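Local coordinates for NADH:ubiquinone oxidoreductase, Na translocating, F subunit (Porphyromonas gingivalis, PDB 2R6H), which binds FAD through an antiparallel beta-barrel domain that is followed by a Rossmann-like nucleotide-binding domain, as in ferredoxin-reductase-like flavoproteins, at residues 77-81 against 124-130. Residue numbers count along the deposited sequence, not the author numbering.
Sequences LTCKN and KPGISSS. With FAD (flavin-adenine dinucleotide), chain H.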
loop_
_atom_site.group_PDB
_atom_site.type_symbol
_atom_site.label_atom_id
_atom_site.label_comp_id
_atom_site.label_asym_id
_atom_site.label_seq_id
_atom_site.Cartn_x
_atom_site.Cartn_y
_atom_site.Cartn_z
ATOM N N LEU A 77 -9.574 3.480 -21.353
ATOM C CA LEU A 77 -8.473 4.414 -21.118
ATOM C C LEU A 77 -7.243 4.107 -21.985
ATOM O O LEU A 77 -7.018 2.960 -22.366
ATOM C CB LEU A 77 -8.098 4.405 -19.639
ATOM C CG LEU A 77 -9.153 5.105 -18.777
ATOM C CD1 LEU A 77 -8.988 4.751 -17.314
ATOM C CD2 LEU A 77 -9.106 6.620 -18.978
ATOM N N THR A 78 -6.477 5.141 -22.332
ATOM C CA THR A 78 -5.140 4.972 -22.921
ATOM C C THR A 78 -4.185 5.971 -22.276
ATOM O O THR A 78 -4.634 6.942 -21.690
ATOM C CB THR A 78 -5.124 5.170 -24.447
ATOM O OG1 THR A 78 -5.685 6.441 -24.764
ATOM C CG2 THR A 78 -5.902 4.092 -25.148
ATOM N N CYS A 79 -2.882 5.728 -22.365
ATOM C CA CYS A 79 -1.896 6.629 -21.761
ATOM C C CYS A 79 -0.599 6.757 -22.567
ATOM O O CYS A 79 0.076 5.767 -22.832
ATOM C CB CYS A 79 -1.579 6.205 -20.321
ATOM S SG CYS A 79 -0.494 7.356 -19.422
ATOM N N LYS A 80 -0.261 7.990 -22.938
ATOM C CA LYS A 80 0.959 8.294 -23.677
ATOM C C LYS A 80 1.957 9.060 -22.792
ATOM O O LYS A 80 1.637 10.107 -22.241
ATOM C CB LYS A 80 0.603 9.134 -24.904
ATOM C CG LYS A 80 1.740 9.388 -25.870
ATOM C CD LYS A 80 1.572 8.584 -27.154
ATOM C CE LYS A 80 2.821 8.641 -28.048
ATOM N NZ LYS A 80 3.067 9.994 -28.660
ATOM N N ASN A 81 3.165 8.541 -22.640
ATOM C CA ASN A 81 4.198 9.295 -21.934
ATOM C C ASN A 81 5.259 9.756 -22.910
ATOM O O ASN A 81 5.843 8.941 -23.608
ATOM C CB ASN A 81 4.839 8.445 -20.839
ATOM C CG ASN A 81 5.974 9.162 -20.135
ATOM O OD1 ASN A 81 5.926 10.374 -19.926
ATOM N ND2 ASN A 81 7.005 8.412 -19.768
ATOM N N LYS A 124 -5.227 12.853 -18.502
ATOM C CA LYS A 124 -4.387 11.665 -18.604
ATOM C C LYS A 124 -4.393 10.848 -17.321
ATOM O O LYS A 124 -4.432 11.404 -16.226
ATOM C CB LYS A 124 -2.943 12.052 -18.920
ATOM C CG LYS A 124 -2.559 12.040 -20.391
ATOM C CD LYS A 124 -1.088 11.620 -20.559
ATOM C CE LYS A 124 -0.260 12.658 -21.335
ATOM N NZ LYS A 124 -0.678 12.868 -22.764
ATOM N N PRO A 125 -4.362 9.515 -17.459
ATOM C CA PRO A 125 -4.113 8.639 -16.311
ATOM C C PRO A 125 -2.662 8.775 -15.883
ATOM O O PRO A 125 -1.896 9.490 -16.538
ATOM C CB PRO A 125 -4.370 7.235 -16.869
ATOM C CG PRO A 125 -5.175 7.444 -18.107
ATOM C CD PRO A 125 -4.730 8.760 -18.666
ATOM N N GLY A 126 -2.297 8.096 -14.801
ATOM C CA GLY A 126 -0.956 8.173 -14.247
ATOM C C GLY A 126 0.101 7.546 -15.131
ATOM O O GLY A 126 0.064 6.343 -15.372
ATOM N N ILE A 127 1.051 8.352 -15.606
ATOM C CA ILE A 127 2.007 7.866 -16.597
ATOM C C ILE A 127 2.883 6.746 -16.046
ATOM O O ILE A 127 3.389 5.925 -16.798
ATOM C CB ILE A 127 2.889 8.997 -17.219
ATOM C CG1 ILE A 127 4.024 9.367 -16.286
ATOM C CG2 ILE A 127 2.078 10.227 -17.588
ATOM C CD1 ILE A 127 5.288 8.646 -16.616
ATOM N N SER A 128 3.062 6.702 -14.737
ATOM C CA SER A 128 3.889 5.662 -14.155
ATOM C C SER A 128 3.089 4.407 -13.833
ATOM O O SER A 128 3.362 3.322 -14.351
ATOM C CB SER A 128 4.584 6.177 -12.905
ATOM O OG SER A 128 5.207 5.109 -12.217
ATOM N N SER A 129 2.104 4.545 -12.963
ATOM C CA SER A 129 1.278 3.403 -12.628
ATOM C C SER A 129 0.784 2.696 -13.904
ATOM O O SER A 129 0.768 1.468 -13.961
ATOM C CB SER A 129 0.120 3.817 -11.730
ATOM O OG SER A 129 -0.762 4.665 -12.434
ATOM N N SER A 130 0.418 3.468 -14.930
ATOM C CA SER A 130 -0.116 2.899 -16.167
ATOM C C SER A 130 0.910 2.042 -16.883
ATOM O O SER A 130 0.538 1.068 -17.527
ATOM C CB SER A 130 -0.638 3.976 -17.124
ATOM O OG SER A 130 -1.707 4.708 -16.558
HETATM P PA FAD H . 0.733 10.662 -12.378
HETATM O O1A FAD H . 1.762 11.234 -11.411
HETATM O O2A FAD H . 1.040 10.926 -13.856
HETATM O O5B FAD H . -0.754 11.216 -12.025
HETATM C C5B FAD H . -1.371 10.887 -10.790
HETATM C C4B FAD H . -2.877 11.107 -10.875
HETATM O O4B FAD H . -3.147 12.462 -11.178
HETATM C C3B FAD H . -3.518 10.265 -11.967
HETATM O O3B FAD H . -4.637 9.607 -11.426
HETATM C C2B FAD H . -3.975 11.247 -13.024
HETATM O O2B FAD H . -5.219 10.851 -13.555
HETATM C C1B FAD H . -4.095 12.546 -12.233
HETATM N N9A FAD H . -3.921 13.782 -13.048
HETATM C C8A FAD H . -2.916 14.085 -13.942
HETATM N N7A FAD H . -3.148 15.322 -14.454
HETATM C C5A FAD H . -4.287 15.820 -13.900
HETATM C C6A FAD H . -4.985 17.027 -14.057
HETATM N N6A FAD H . -4.592 17.927 -14.958
HETATM N N1A FAD H . -6.149 17.252 -13.332
HETATM C C2A FAD H . -6.623 16.289 -12.454
HETATM N N3A FAD H . -5.932 15.096 -12.300
HETATM C C4A FAD H . -4.784 14.862 -13.011
HETATM N N1 FAD H . 2.298 4.553 -4.843
HETATM C C2 FAD H . 1.985 3.219 -4.819
HETATM O O2 FAD H . 1.058 2.831 -5.517
HETATM N N3 FAD H . 2.710 2.348 -4.018
HETATM C C4 FAD H . 3.766 2.804 -3.233
HETATM O O4 FAD H . 4.450 2.068 -2.500
HETATM C C4X FAD H . 4.072 4.153 -3.270
HETATM N N5 FAD H . 5.115 4.612 -2.496
HETATM C C5X FAD H . 5.412 5.961 -2.524
HETATM C C6 FAD H . 6.458 6.421 -1.731
HETATM C C7 FAD H . 6.801 7.767 -1.731
HETATM C C7M FAD H . 7.944 8.220 -0.862
HETATM C C8 FAD H . 6.079 8.653 -2.534
HETATM C C8M FAD H . 6.420 10.107 -2.549
HETATM C C9 FAD H . 5.032 8.186 -3.321
HETATM C C9A FAD H . 4.690 6.842 -3.326
HETATM N N10 FAD H . 3.644 6.370 -4.104
HETATM C C10 FAD H . 3.336 5.029 -4.071
HETATM C "C1'" FAD H . 2.958 7.213 -5.137
HETATM C "C2'" FAD H . 3.641 6.977 -6.473
HETATM O "O2'" FAD H . 4.983 7.387 -6.377
HETATM C "C3'" FAD H . 2.974 7.741 -7.612
HETATM O "O3'" FAD H . 2.648 9.055 -7.223
HETATM C "C4'" FAD H . 1.746 6.984 -8.080
HETATM O "O4'" FAD H . 2.212 5.814 -8.698
HETATM C "C5'" FAD H . 0.961 7.782 -9.106
HETATM O "O5'" FAD H . 1.874 8.342 -10.021
HETATM P P FAD H . 1.669 8.112 -11.599
HETATM O O1P FAD H . 2.930 8.470 -12.349
HETATM O O2P FAD H . 1.221 6.698 -11.860
HETATM O O3P FAD H . 0.490 9.110 -11.993
#
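In the FAD-binding domain of this flavoprotein, built as in the ferredoxin reductase family, strand 78-81, paired antiparallel with strand 52-55, backs the turn and helix start that hold the FAD diphosphate. Leu77 begins the apolar packing by setting CD2 4.1 Å from CG of Pro125. Thr78 turns its hydroxyl-bearing side chain away, as suits an exposed position, yet its carbonyl O lies 3.5 Å from CD of Pro125. Cys79 points inward; small and weakly polar, it fits the hollow between Pro125, Ile127 and Ser130, with SG 3.8 Å from CA of Ile127. Lys80 again faces away; no hydrogen bond joins the segments, and CE of Lys124 makes a van der Waals contact, 3.3 Å, with O of Lys80. The Asn81 amide suits its place by donating to Pro50 O while ND2 packs 3.6 Å from CD1 of Ile127. The same helix start presents backbone amides to the phosphates: Ile127 N donates to FAD O2A at 3.1 Å, and Ser129 N to FAD O2P at 2.6 Å.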